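Local coordinates for solute-binding protein (Thermoactinomyces vulgaris, PDB 2ZYK) that binds cyclodextrin-type glucose sugars outside the cell and probably delivers them to a membrane transporter for uptake, at residues A[126-131]-A[277-282]; A[199-204]-A[383-388]; A[235-240]-A[258-263]; A[95-100]-A[295-300]. All coordinates share one frame; numbering follows the deposited sequence.

Interaction 1. Residues A[126-131]-A[277-282]. With GLC (alpha-D-glucopyranose), chain E; GLC (alpha-D-glucopyranose), chain B.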
loop_
_atom_site.group_PDB
_atom_site.type_symbol
_atom_site.label_atom_id
_atom_site.label_comp_id
_atom_site.label_asym_id
_atom_site.label_seq_id
_atom_site.Cartn_x
_atom_site.Cartn_y
_atom_site.Cartn_z
ATOM N N LYS A 126 -8.967 6.445 4.257
ATOM C CA LYS A 126 -9.442 6.768 2.909
ATOM C C LYS A 126 -9.570 5.525 2.051
ATOM O O LYS A 126 -10.374 5.486 1.112
ATOM C CB LYS A 126 -8.463 7.684 2.200
ATOM C CG LYS A 126 -8.309 9.053 2.780
ATOM C CD LYS A 126 -7.723 9.968 1.729
ATOM C CE LYS A 126 -6.279 10.249 1.971
ATOM N NZ LYS A 126 -5.755 11.061 0.841
ATOM N N ALA A 127 -8.754 4.522 2.361
ATOM C CA ALA A 127 -8.575 3.364 1.504
ATOM C C ALA A 127 -8.044 2.175 2.289
ATOM O O ALA A 127 -7.100 2.300 3.066
ATOM C CB ALA A 127 -7.608 3.704 0.362
ATOM N N ILE A 128 -8.680 1.030 2.095
ATOM C CA ILE A 128 -8.181 -0.255 2.560
ATOM C C ILE A 128 -7.739 -0.981 1.285
ATOM O O ILE A 128 -8.443 -0.948 0.257
ATOM C CB ILE A 128 -9.296 -1.037 3.302
ATOM C CG1 ILE A 128 -8.804 -2.398 3.801
ATOM C CG2 ILE A 128 -10.567 -1.169 2.424
ATOM C CD1 ILE A 128 -8.313 -2.373 5.192
ATOM N N GLU A 129 -6.571 -1.615 1.321
ATOM C CA GLU A 129 -5.993 -2.104 0.080
ATOM C C GLU A 129 -5.137 -3.345 0.218
ATOM O O GLU A 129 -4.450 -3.550 1.214
ATOM C CB GLU A 129 -5.204 -0.993 -0.610
ATOM C CG GLU A 129 -3.805 -0.840 -0.082
ATOM C CD GLU A 129 -3.115 0.406 -0.561
ATOM O OE1 GLU A 129 -3.682 1.180 -1.376
ATOM O OE2 GLU A 129 -1.984 0.606 -0.101
ATOM N N SER A 130 -5.184 -4.166 -0.817
ATOM C CA SER A 130 -4.312 -5.306 -0.934
ATOM C C SER A 130 -4.099 -5.532 -2.415
ATOM O O SER A 130 -4.960 -5.166 -3.238
ATOM C CB SER A 130 -4.942 -6.539 -0.289
ATOM O OG SER A 130 -4.343 -7.726 -0.777
ATOM N N VAL A 131 -2.943 -6.105 -2.750
ATOM C CA VAL A 131 -2.671 -6.532 -4.114
ATOM C C VAL A 131 -3.554 -7.739 -4.416
ATOM O O VAL A 131 -3.918 -8.490 -3.509
ATOM C CB VAL A 131 -1.167 -6.875 -4.344
ATOM C CG1 VAL A 131 -0.293 -5.613 -4.238
ATOM C CG2 VAL A 131 -0.681 -7.948 -3.381
ATOM N N THR A 277 -1.346 -11.710 1.671
ATOM C CA THR A 277 -0.826 -10.428 1.207
ATOM C C THR A 277 -0.702 -9.429 2.359
ATOM O O THR A 277 -1.242 -9.649 3.452
ATOM C CB THR A 277 -1.763 -9.807 0.155
ATOM O OG1 THR A 277 -3.082 -9.737 0.698
ATOM C CG2 THR A 277 -1.791 -10.635 -1.128
ATOM N N PHE A 278 0.014 -8.335 2.113
ATOM C CA PHE A 278 -0.025 -7.185 3.012
ATOM C C PHE A 278 -1.335 -6.429 2.833
ATOM O O PHE A 278 -1.905 -6.394 1.736
ATOM C CB PHE A 278 1.135 -6.223 2.750
ATOM C CG PHE A 278 2.393 -6.545 3.503
ATOM C CD1 PHE A 278 3.626 -6.540 2.848
ATOM C CD2 PHE A 278 2.361 -6.821 4.870
ATOM C CE1 PHE A 278 4.802 -6.810 3.541
ATOM C CE2 PHE A 278 3.538 -7.098 5.570
ATOM C CZ PHE A 278 4.757 -7.095 4.900
ATOM N N ILE A 279 -1.798 -5.833 3.929
ATOM C CA ILE A 279 -2.949 -4.934 3.932
ATOM C C ILE A 279 -2.433 -3.537 4.232
ATOM O O ILE A 279 -1.695 -3.326 5.214
ATOM C CB ILE A 279 -3.978 -5.321 5.021
ATOM C CG1 ILE A 279 -4.528 -6.729 4.779
ATOM C CG2 ILE A 279 -5.124 -4.283 5.093
ATOM C CD1 ILE A 279 -5.449 -7.216 5.900
ATOM N N GLY A 280 -2.826 -2.589 3.386
ATOM C CA GLY A 280 -2.464 -1.188 3.563
ATOM C C GLY A 280 -3.674 -0.284 3.719
ATOM O O GLY A 280 -4.621 -0.357 2.939
ATOM N N VAL A 281 -3.643 0.553 4.749
ATOM C CA VAL A 281 -4.674 1.542 4.975
ATOM C C VAL A 281 -4.019 2.888 4.724
ATOM O O VAL A 281 -2.953 3.179 5.286
ATOM C CB VAL A 281 -5.216 1.481 6.434
ATOM C CG1 VAL A 281 -6.240 2.576 6.688
ATOM C CG2 VAL A 281 -5.815 0.102 6.739
ATOM N N LYS A 282 -4.634 3.692 3.859
ATOM C CA LYS A 282 -4.151 5.035 3.590
ATOM C C LYS A 282 -5.057 6.016 4.306
ATOM O O LYS A 282 -6.272 5.994 4.126
ATOM C CB LYS A 282 -4.118 5.327 2.094
ATOM C CG LYS A 282 -3.245 4.382 1.277
ATOM C CD LYS A 282 -3.093 4.893 -0.156
ATOM C CE LYS A 282 -3.531 3.856 -1.163
ATOM N NZ LYS A 282 -2.942 4.103 -2.501
HETATM C C1 GLC E . 1.371 0.887 -3.223
HETATM C C2 GLC E . 0.901 0.881 -1.779
HETATM C C3 GLC E . 2.058 1.167 -0.824
HETATM C C4 GLC E . 3.277 0.281 -1.105
HETATM C C5 GLC E . 3.645 0.384 -2.582
HETATM C C6 GLC E . 4.785 -0.530 -3.000
HETATM O O2 GLC E . -0.080 1.891 -1.632
HETATM O O3 GLC E . 1.625 0.964 0.511
HETATM O O4 GLC E . 4.381 0.763 -0.318
HETATM O O5 GLC E . 2.513 0.051 -3.402
HETATM O O6 GLC E . 5.483 0.014 -4.111
HETATM C C1 GLC B . 0.432 4.100 -7.237
HETATM C C2 GLC B . -0.466 4.325 -6.006
HETATM C C3 GLC B . 0.257 3.933 -4.710
HETATM C C4 GLC B . 0.842 2.529 -4.832
HETATM C C5 GLC B . 1.743 2.475 -6.057
HETATM C C6 GLC B . 2.383 1.118 -6.294
HETATM O O2 GLC B . -0.850 5.686 -5.935
HETATM O O3 GLC B . -0.665 3.958 -3.636
HETATM O O4 GLC B . 1.581 2.194 -3.650
HETATM O O5 GLC B . 0.961 2.785 -7.227
HETATM O O6 GLC B . 3.054 1.088 -7.543
HETATM O O HOH W 1 -1.143 -5.862 -0.803
#
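Strand 127-129 runs antiparallel to strand 278-282, the segment axes approaching to 4.7 Å at 169°, with Ile128 and Val281 forming the non-hydrogen-bonded pair between two hydrogen-bonded ones. This central pairing in the mixed sheet of a bacterial solute-binding protein opens with a classic beta bulge: Lys126 N donates to Lys282 O at 2.7 Å, while Ala127 N makes a weak bond to the same oxygen. The face bearing Glu129 and Lys282 meets the sugar. Glu129 places CG between its backbone N and carbonyl carbon (chi1 83°) and stays extended beyond it, carrying the carboxylate past Gly280, where the absence of a side chain leaves room. OE2 accepts a hydrogen bond from O2 of the chain E glucose at 2.8 Å. Lys282 crosses Glu129 at about a right angle; its NZ lies 3.2 Å from Glu129 OE1 in a salt bridge, although crowding in the model makes that oxygen's place less sure. NZ also donates to O3 of the chain B glucose at 2.5 Å and pairs with Glu318. With an alanine replacing Glu129, Lys282 would probably lose one of its two carboxylate partners and the chain E glucose the acceptor for its O2. On the other face, Ile128 CD1 rests 3.7 Å from Ile279 CG2 and also touches Val281 CG2. Farther along, a water bridges the two segments, accepting from Val131 N and donating to Phe278 O, each at 2.7 Å.

Interaction 2. Residues A[199-204]-A[383-388]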
loop_
_atom_site.group_PDB
_atom_site.type_symbol
_atom_site.label_atom_id
_atom_site.label_comp_id
_atom_site.label_asym_id
_atom_site.label_seq_id
_atom_site.Cartn_x
_atom_site.Cartn_y
_atom_site.Cartn_z
ATOM N N ASN A 199 13.403 -6.463 17.831
ATOM C CA ASN A 199 14.708 -7.131 17.933
ATOM C C ASN A 199 14.767 -8.552 17.386
ATOM O O ASN A 199 15.842 -9.150 17.334
ATOM C CB ASN A 199 15.195 -7.137 19.383
ATOM C CG ASN A 199 15.394 -5.747 19.941
ATOM O OD1 ASN A 199 15.214 -5.525 21.140
ATOM N ND2 ASN A 199 15.765 -4.798 19.079
ATOM N N GLU A 200 13.615 -9.090 16.994
ATOM C CA GLU A 200 13.540 -10.434 16.433
ATOM C C GLU A 200 13.015 -10.372 15.005
ATOM O O GLU A 200 11.854 -10.673 14.731
ATOM C CB GLU A 200 12.691 -11.360 17.318
ATOM C CG GLU A 200 13.164 -11.471 18.781
ATOM C CD GLU A 200 14.532 -12.130 18.909
ATOM O OE1 GLU A 200 14.631 -13.340 18.608
ATOM O OE2 GLU A 200 15.508 -11.440 19.299
ATOM N N ILE A 201 13.892 -9.953 14.099
ATOM C CA ILE A 201 13.587 -9.913 12.672
ATOM C C ILE A 201 13.655 -11.337 12.105
ATOM O O ILE A 201 14.621 -12.060 12.340
ATOM C CB ILE A 201 14.541 -8.935 11.927
ATOM C CG1 ILE A 201 14.278 -7.496 12.391
ATOM C CG2 ILE A 201 14.387 -9.070 10.415
ATOM C CD1 ILE A 201 15.384 -6.512 12.095
ATOM N N GLY A 202 12.609 -11.740 11.393
ATOM C CA GLY A 202 12.512 -13.099 10.862
ATOM C C GLY A 202 12.915 -13.231 9.400
ATOM O O GLY A 202 12.711 -14.283 8.791
ATOM N N LEU A 203 13.505 -12.170 8.849
ATOM C CA LEU A 203 13.792 -12.089 7.423
ATOM C C LEU A 203 15.083 -12.802 6.961
ATOM O O LEU A 203 15.492 -12.680 5.797
ATOM C CB LEU A 203 13.732 -10.631 6.960
ATOM C CG LEU A 203 12.397 -10.061 6.436
ATOM C CD1 LEU A 203 11.171 -10.862 6.853
ATOM C CD2 LEU A 203 12.227 -8.593 6.809
ATOM N N ASN A 204 15.710 -13.552 7.872
ATOM C CA ASN A 204 16.840 -14.420 7.522
ATOM C C ASN A 204 16.732 -15.808 8.169
ATOM O O ASN A 204 17.712 -16.554 8.264
ATOM C CB ASN A 204 18.194 -13.744 7.817
ATOM C CG ASN A 204 18.473 -13.595 9.301
ATOM O OD1 ASN A 204 17.557 -13.500 10.115
ATOM N ND2 ASN A 204 19.747 -13.557 9.655
ATOM N N ASP A 383 22.846 -10.347 4.886
ATOM C CA ASP A 383 23.320 -8.980 4.699
ATOM C C ASP A 383 22.219 -7.981 5.050
ATOM O O ASP A 383 22.458 -7.011 5.780
ATOM C CB ASP A 383 23.783 -8.755 3.256
ATOM C CG ASP A 383 25.164 -9.334 2.978
ATOM O OD1 ASP A 383 25.832 -9.822 3.925
ATOM O OD2 ASP A 383 25.585 -9.293 1.801
ATOM N N ALA A 384 21.010 -8.250 4.558
ATOM C CA ALA A 384 19.889 -7.348 4.726
ATOM C C ALA A 384 19.568 -7.080 6.192
ATOM O O ALA A 384 19.393 -5.931 6.588
ATOM C CB ALA A 384 18.673 -7.885 3.999
ATOM N N VAL A 385 19.507 -8.136 6.994
ATOM C CA VAL A 385 19.060 -8.006 8.381
ATOM C C VAL A 385 20.131 -7.383 9.278
ATOM O O VAL A 385 19.809 -6.658 10.217
ATOM C CB VAL A 385 18.551 -9.355 8.979
ATOM C CG1 VAL A 385 17.341 -9.881 8.194
ATOM C CG2 VAL A 385 19.644 -10.375 8.982
ATOM N N LYS A 386 21.398 -7.661 8.965
ATOM C CA LYS A 386 22.532 -7.052 9.651
ATOM C C LYS A 386 22.477 -5.539 9.481
ATOM O O LYS A 386 22.726 -4.794 10.431
ATOM C CB LYS A 386 23.851 -7.619 9.115
ATOM C CG LYS A 386 25.099 -6.929 9.636
ATOM C CD LYS A 386 26.384 -7.615 9.157
ATOM C CE LYS A 386 27.638 -6.787 9.498
ATOM N NZ LYS A 386 27.524 -6.051 10.810
ATOM N N ILE A 387 22.132 -5.101 8.272
ATOM C CA ILE A 387 21.952 -3.691 7.965
ATOM C C ILE A 387 20.730 -3.120 8.691
ATOM O O ILE A 387 20.788 -2.009 9.219
ATOM C CB ILE A 387 21.884 -3.445 6.432
ATOM C CG1 ILE A 387 23.249 -3.766 5.794
ATOM C CG2 ILE A 387 21.492 -2.003 6.145
ATOM C CD1 ILE A 387 23.274 -3.819 4.287
ATOM N N MET A 388 19.646 -3.899 8.724
ATOM C CA MET A 388 18.424 -3.555 9.455
ATOM C C MET A 388 18.697 -3.344 10.949
ATOM O O MET A 388 18.255 -2.353 11.525
ATOM C CB MET A 388 17.340 -4.641 9.276
ATOM C CG MET A 388 16.726 -4.739 7.883
ATOM S SD MET A 388 15.527 -6.101 7.716
ATOM C CE MET A 388 15.740 -6.524 5.994
#
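Asn204 ND2, hydrogen-bonded to Asn382 OD1 just ahead of 383-388, lies 3.3 Å from Val385 CG2. The amide is laid flat against the valine: CG2 sits over its face, nearest ND2 and CG and farther from OD1. This placement follows from Asn204 CG lying between its own backbone N and carbonyl carbon (chi1 70°). A leucine at Asn204 would probably leave Asn382 OD1 without this donor and deprive Val385 of the flat surface its methyl rests on. The other valine branch has its nearest contacts with carbon: CG1 of Val385 is 3.8 Å from Ile201 CG2 and 3.9 Å from Leu203 CB. One helical turn on, Met388 continues the same surface. Its CB is 3.9 Å from Ile201 CD1, and the chain bends at the sulfur so that CE comes 4.2 Å from Leu203 CD2, the two side chains meeting at about a right angle. Met388 reaches on to Val358, Pro362 and Ile363 of helix 357-371, and Leu203 touches Val359 there, so both sides share that helix as a neighbour. The arrangement is a helix packed against the end of the short strand 200-201 and the loop that follows it: Val385 and Met388, three residues apart, form one stripe of the C-terminal helix 377-395 of this solute-binding fold.

Interaction 3. Residues A[235-240]-A[258-263]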
loop_
_atom_site.group_PDB
_atom_site.type_symbol
_atom_site.label_atom_id
_atom_site.label_comp_id
_atom_site.label_asym_id
_atom_site.label_seq_id
_atom_site.Cartn_x
_atom_site.Cartn_y
_atom_site.Cartn_z
ATOM N N GLY A 235 2.673 -0.038 -17.742
ATOM C CA GLY A 235 2.776 0.291 -19.169
ATOM C C GLY A 235 2.565 -0.901 -20.077
ATOM O O GLY A 235 1.850 -0.807 -21.082
ATOM N N LEU A 236 3.182 -2.029 -19.722
ATOM C CA LEU A 236 3.074 -3.246 -20.522
ATOM C C LEU A 236 1.671 -3.841 -20.478
ATOM O O LEU A 236 1.153 -4.289 -21.505
ATOM C CB LEU A 236 4.125 -4.285 -20.113
ATOM C CG LEU A 236 5.601 -3.964 -20.380
ATOM C CD1 LEU A 236 6.502 -4.973 -19.703
ATOM C CD2 LEU A 236 5.913 -3.897 -21.851
ATOM N N PHE A 237 1.059 -3.835 -19.294
ATOM C CA PHE A 237 -0.318 -4.282 -19.146
ATOM C C PHE A 237 -1.248 -3.378 -19.950
ATOM O O PHE A 237 -2.129 -3.863 -20.656
ATOM C CB PHE A 237 -0.720 -4.311 -17.672
ATOM C CG PHE A 237 -2.046 -4.996 -17.407
ATOM C CD1 PHE A 237 -2.157 -6.386 -17.467
ATOM C CD2 PHE A 237 -3.182 -4.248 -17.075
ATOM C CE1 PHE A 237 -3.384 -7.026 -17.207
ATOM C CE2 PHE A 237 -4.405 -4.878 -16.819
ATOM C CZ PHE A 237 -4.502 -6.271 -16.884
ATOM N N LYS A 238 -1.036 -2.067 -19.851
ATOM C CA LYS A 238 -1.867 -1.095 -20.559
ATOM C C LYS A 238 -1.758 -1.185 -22.085
ATOM O O LYS A 238 -2.747 -0.977 -22.792
ATOM C CB LYS A 238 -1.582 0.332 -20.075
ATOM C CG LYS A 238 -2.126 0.632 -18.670
ATOM C CD LYS A 238 -2.070 2.125 -18.337
ATOM C CE LYS A 238 -0.676 2.721 -18.521
ATOM N NZ LYS A 238 -0.623 4.139 -18.083
ATOM N N SER A 239 -0.569 -1.509 -22.590
ATOM C CA SER A 239 -0.369 -1.695 -24.026
ATOM C C SER A 239 -0.873 -3.053 -24.507
ATOM O O SER A 239 -0.691 -3.414 -25.674
ATOM C CB SER A 239 1.101 -1.517 -24.382
ATOM O OG SER A 239 1.890 -2.268 -23.487
ATOM N N GLY A 240 -1.502 -3.796 -23.601
ATOM C CA GLY A 240 -2.106 -5.083 -23.917
ATOM C C GLY A 240 -1.154 -6.255 -24.103
ATOM O O GLY A 240 -1.491 -7.213 -24.805
ATOM N N ALA A 258 -6.991 3.072 -20.352
ATOM C CA ALA A 258 -6.228 2.542 -21.466
ATOM C C ALA A 258 -7.037 1.487 -22.224
ATOM O O ALA A 258 -6.595 0.982 -23.257
ATOM C CB ALA A 258 -4.905 1.960 -20.971
ATOM N N GLY A 259 -8.210 1.152 -21.685
ATOM C CA GLY A 259 -9.180 0.299 -22.359
ATOM C C GLY A 259 -9.057 -1.202 -22.147
ATOM O O GLY A 259 -9.604 -1.985 -22.934
ATOM N N ILE A 260 -8.363 -1.611 -21.089
ATOM C CA ILE A 260 -8.250 -3.033 -20.748
ATOM C C ILE A 260 -9.531 -3.556 -20.099
ATOM O O ILE A 260 -10.074 -2.941 -19.185
ATOM C CB ILE A 260 -7.019 -3.323 -19.834
ATOM C CG1 ILE A 260 -5.716 -3.143 -20.609
ATOM C CG2 ILE A 260 -7.028 -4.752 -19.338
ATOM C CD1 ILE A 260 -5.277 -1.724 -20.761
ATOM N N ASN A 261 -10.012 -4.696 -20.583
ATOM C CA ASN A 261 -11.133 -5.378 -19.955
ATOM C C ASN A 261 -10.608 -6.096 -18.720
ATOM O O ASN A 261 -10.239 -7.274 -18.779
ATOM C CB ASN A 261 -11.799 -6.353 -20.940
ATOM C CG ASN A 261 -13.261 -6.665 -20.583
ATOM O OD1 ASN A 261 -13.725 -6.391 -19.472
ATOM N ND2 ASN A 261 -13.990 -7.240 -21.531
ATOM N N VAL A 262 -10.557 -5.378 -17.600
ATOM C CA VAL A 262 -9.938 -5.915 -16.378
ATOM C C VAL A 262 -10.853 -6.863 -15.632
ATOM O O VAL A 262 -12.038 -6.589 -15.457
ATOM C CB VAL A 262 -9.436 -4.802 -15.401
ATOM C CG1 VAL A 262 -8.496 -3.849 -16.117
ATOM C CG2 VAL A 262 -10.596 -4.033 -14.783
ATOM N N GLY A 263 -10.288 -7.984 -15.212
ATOM C CA GLY A 263 -10.932 -8.866 -14.264
ATOM C C GLY A 263 -10.060 -8.845 -13.024
ATOM O O GLY A 263 -8.839 -8.670 -13.128
#
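Ile260 fits against the last turn of helix 230-238 with both its branches. CG2 comes to within 3.6 Å of Phe237 CE2, approaching the ring obliquely, while CD1 lies 3.3 Å from Lys238 O. Val262 CG1 extends the apolar surface, standing at the edge of the same ring, 4.3 Å from Phe237 CE2. Beside this, Ala258 CB touches the aliphatic part of the lysine, 3.8 Å from Lys238 CB and little farther from CG and CD. Phe237 holds its ring on this side because CG is anti to the backbone N (chi1 -170°). A second layer surrounds these groups. Tyr255 of helix 252-257 meets the Phe237 ring with the planes at about 50°, and Val242 and Val245 of strand 242-247 also touch it. Gly263 is backbone hydrogen-bonded to Tyr135, tying strand 262-265 into its sheet. Both segments leave a helix here through a Schellman motif, at Gly240 and Gly259, both with positive phi. The contact joins two helix ends and the start of strand 262-265 mainly through carbon surfaces, with the isoleucine also lying against backbone carbonyls of the last turn; the lysine contributes its methylenes, while its charged NZ is engaged by Asp254.

Interaction 4. Residues A[95-100]-A[295-300]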
loop_
_atom_site.group_PDB
_atom_site.type_symbol
_atom_site.label_atom_id
_atom_site.label_comp_id
_atom_site.label_asym_id
_atom_site.label_seq_id
_atom_site.Cartn_x
_atom_site.Cartn_y
_atom_site.Cartn_z
ATOM N N GLN A 95 0.174 14.401 15.450
ATOM C CA GLN A 95 -0.531 14.395 16.726
ATOM C C GLN A 95 -1.820 13.576 16.627
ATOM O O GLN A 95 -2.404 13.476 15.546
ATOM C CB GLN A 95 -0.832 15.815 17.184
ATOM C CG GLN A 95 -1.572 16.655 16.179
ATOM C CD GLN A 95 -1.942 18.006 16.745
ATOM O OE1 GLN A 95 -2.738 18.096 17.682
ATOM N NE2 GLN A 95 -1.364 19.069 16.182
ATOM N N PRO A 96 -2.259 12.973 17.746
ATOM C CA PRO A 96 -3.522 12.244 17.697
ATOM C C PRO A 96 -4.706 13.148 17.346
ATOM O O PRO A 96 -4.611 14.376 17.424
ATOM C CB PRO A 96 -3.678 11.679 19.117
ATOM C CG PRO A 96 -2.674 12.330 19.943
ATOM C CD PRO A 96 -1.624 12.912 19.074
ATOM N N ILE A 97 -5.805 12.531 16.936
ATOM C CA ILE A 97 -7.010 13.276 16.614
ATOM C C ILE A 97 -8.130 12.932 17.598
ATOM O O ILE A 97 -8.185 11.806 18.128
ATOM C CB ILE A 97 -7.461 13.058 15.132
ATOM C CG1 ILE A 97 -7.704 11.580 14.821
ATOM C CG2 ILE A 97 -6.445 13.644 14.152
ATOM C CD1 ILE A 97 -9.121 11.284 14.393
ATOM N N GLN A 98 -8.997 13.911 17.854
ATOM C CA GLN A 98 -10.206 13.702 18.658
ATOM C C GLN A 98 -11.448 13.881 17.789
ATOM O O GLN A 98 -11.758 14.990 17.337
ATOM C CB GLN A 98 -10.261 14.652 19.862
ATOM C CG GLN A 98 -9.216 14.381 20.926
ATOM C CD GLN A 98 -7.838 14.906 20.556
ATOM O OE1 GLN A 98 -6.824 14.336 20.965
ATOM N NE2 GLN A 98 -7.791 15.993 19.781
ATOM N N VAL A 99 -12.135 12.776 17.532
ATOM C CA VAL A 99 -13.388 12.831 16.804
ATOM C C VAL A 99 -14.487 12.122 17.579
ATOM O O VAL A 99 -14.228 11.165 18.323
ATOM C CB VAL A 99 -13.283 12.256 15.354
ATOM C CG1 VAL A 99 -12.369 13.122 14.487
ATOM C CG2 VAL A 99 -12.843 10.780 15.362
ATOM N N ASP A 100 -15.712 12.611 17.382
ATOM C CA ASP A 100 -16.915 12.067 18.010
ATOM C C ASP A 100 -16.982 10.544 17.870
ATOM O O ASP A 100 -16.508 9.980 16.879
ATOM C CB ASP A 100 -18.181 12.716 17.404
ATOM C CG ASP A 100 -18.408 14.154 17.887
ATOM O OD1 ASP A 100 -18.027 14.480 19.040
ATOM O OD2 ASP A 100 -18.979 14.964 17.111
ATOM N N TYR A 295 -9.685 22.919 13.466
ATOM C CA TYR A 295 -10.277 23.179 12.150
ATOM C C TYR A 295 -9.797 22.191 11.095
ATOM O O TYR A 295 -10.499 21.934 10.123
ATOM C CB TYR A 295 -10.011 24.619 11.683
ATOM C CG TYR A 295 -10.662 25.678 12.545
ATOM C CD1 TYR A 295 -12.001 26.026 12.372
ATOM C CD2 TYR A 295 -9.933 26.334 13.537
ATOM C CE1 TYR A 295 -12.603 27.002 13.169
ATOM C CE2 TYR A 295 -10.523 27.310 14.338
ATOM C CZ TYR A 295 -11.859 27.639 14.146
ATOM O OH TYR A 295 -12.431 28.608 14.943
ATOM N N ALA A 296 -8.602 21.642 11.292
ATOM C CA ALA A 296 -8.065 20.653 10.371
ATOM C C ALA A 296 -8.730 19.295 10.585
ATOM O O ALA A 296 -8.936 18.544 9.626
ATOM C CB ALA A 296 -6.573 20.545 10.519
ATOM N N THR A 297 -9.059 18.972 11.834
ATOM C CA THR A 297 -9.778 17.726 12.112
ATOM C C THR A 297 -11.181 17.805 11.511
ATOM O O THR A 297 -11.746 16.793 11.104
ATOM C CB THR A 297 -9.861 17.409 13.617
ATOM O OG1 THR A 297 -8.546 17.400 14.181
ATOM C CG2 THR A 297 -10.489 16.047 13.843
ATOM N N GLU A 298 -11.723 19.019 11.445
ATOM C CA GLU A 298 -13.011 19.251 10.807
ATOM C C GLU A 298 -12.903 18.956 9.323
ATOM O O GLU A 298 -13.746 18.258 8.760
ATOM C CB GLU A 298 -13.475 20.689 11.040
ATOM C CG GLU A 298 -14.039 20.929 12.439
ATOM C CD GLU A 298 -14.289 22.399 12.737
ATOM O OE1 GLU A 298 -14.342 23.216 11.781
ATOM O OE2 GLU A 298 -14.427 22.730 13.939
ATOM N N LEU A 299 -11.848 19.489 8.710
ATOM C CA LEU A 299 -11.516 19.238 7.308
ATOM C C LEU A 299 -11.342 17.744 7.029
ATOM O O LEU A 299 -11.912 17.213 6.085
ATOM C CB LEU A 299 -10.248 20.020 6.930
ATOM C CG LEU A 299 -9.645 19.901 5.525
ATOM C CD1 LEU A 299 -10.661 20.223 4.415
ATOM C CD2 LEU A 299 -8.401 20.788 5.417
ATOM N N MET A 300 -10.568 17.074 7.874
ATOM C CA MET A 300 -10.328 15.639 7.752
ATOM C C MET A 300 -11.628 14.837 7.796
ATOM O O MET A 300 -11.766 13.839 7.094
ATOM C CB MET A 300 -9.370 15.172 8.853
ATOM C CG MET A 300 -8.795 13.799 8.642
ATOM S SD MET A 300 -8.107 13.096 10.143
ATOM C CE MET A 300 -6.528 13.922 10.227
HETATM O O HOH W 2 -8.514 16.290 16.779
#
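Thr297, on helix 293-304, packs against Ile97, Gln98 and Val99 where the chain passes from the short strand 94-95 to helix 101-105, against strands 120-129 and 278-287 of the mixed sheet of this solute-binding fold. Its CB points toward the loop and forks at once. The methyl branch goes to the carbon side: CG2 sits 3.5 Å from Val99 CG1, the two side chains meeting at a slant, and 3.9 Å from Gln98 O. The hydroxyl branch, OG1, is anti to the carbonyl carbon (chi1 -55°), a position that brings it to Pro293 O, four residues back on the helix, with which it is hydrogen-bonded. OG1 also has Ile97 CG2 as a carbon neighbour, 4.3 Å away. One turn further on, Met300 supplies the remaining side-chain contact: bent at its sulfur, it brings CE to 3.9 Å from that same Ile97 methyl. Ile97 and Met300 both touch Leu124 of strand 120-129, and Ile97 and Thr297 both touch Leu286 of strand 278-287, so loop and helix settle on common sheet residues. The polar link between the segments is indirect. A single water accepts from the backbone of the loop, 2.7 Å from Gln98 N, and donates to the helix, 2.8 Å from Thr297 OG1.

From the N terminus, residues 95-100 open the first loop, which closes at 295-300 as interaction 4, tying the loop after strand 94-95 to helix 293-304. Within that span, 126-131 opens a second, closed at 277-282 by interaction 1, the central, sugar-lined strand pairing. Residues 199-204 follow, but their partner comes only at 383-388, so interaction 2 crosses both of the others and brings the C-terminal helix back to the middle of the sequence. Interaction 3, from 235-240 to 258-263, is enclosed by all three and joins the end of helix 230-238 to the start of strand 262-265. Interactions 3 and 4 lie on opposite sides of the chain's centre, their centres about 39 Å apart.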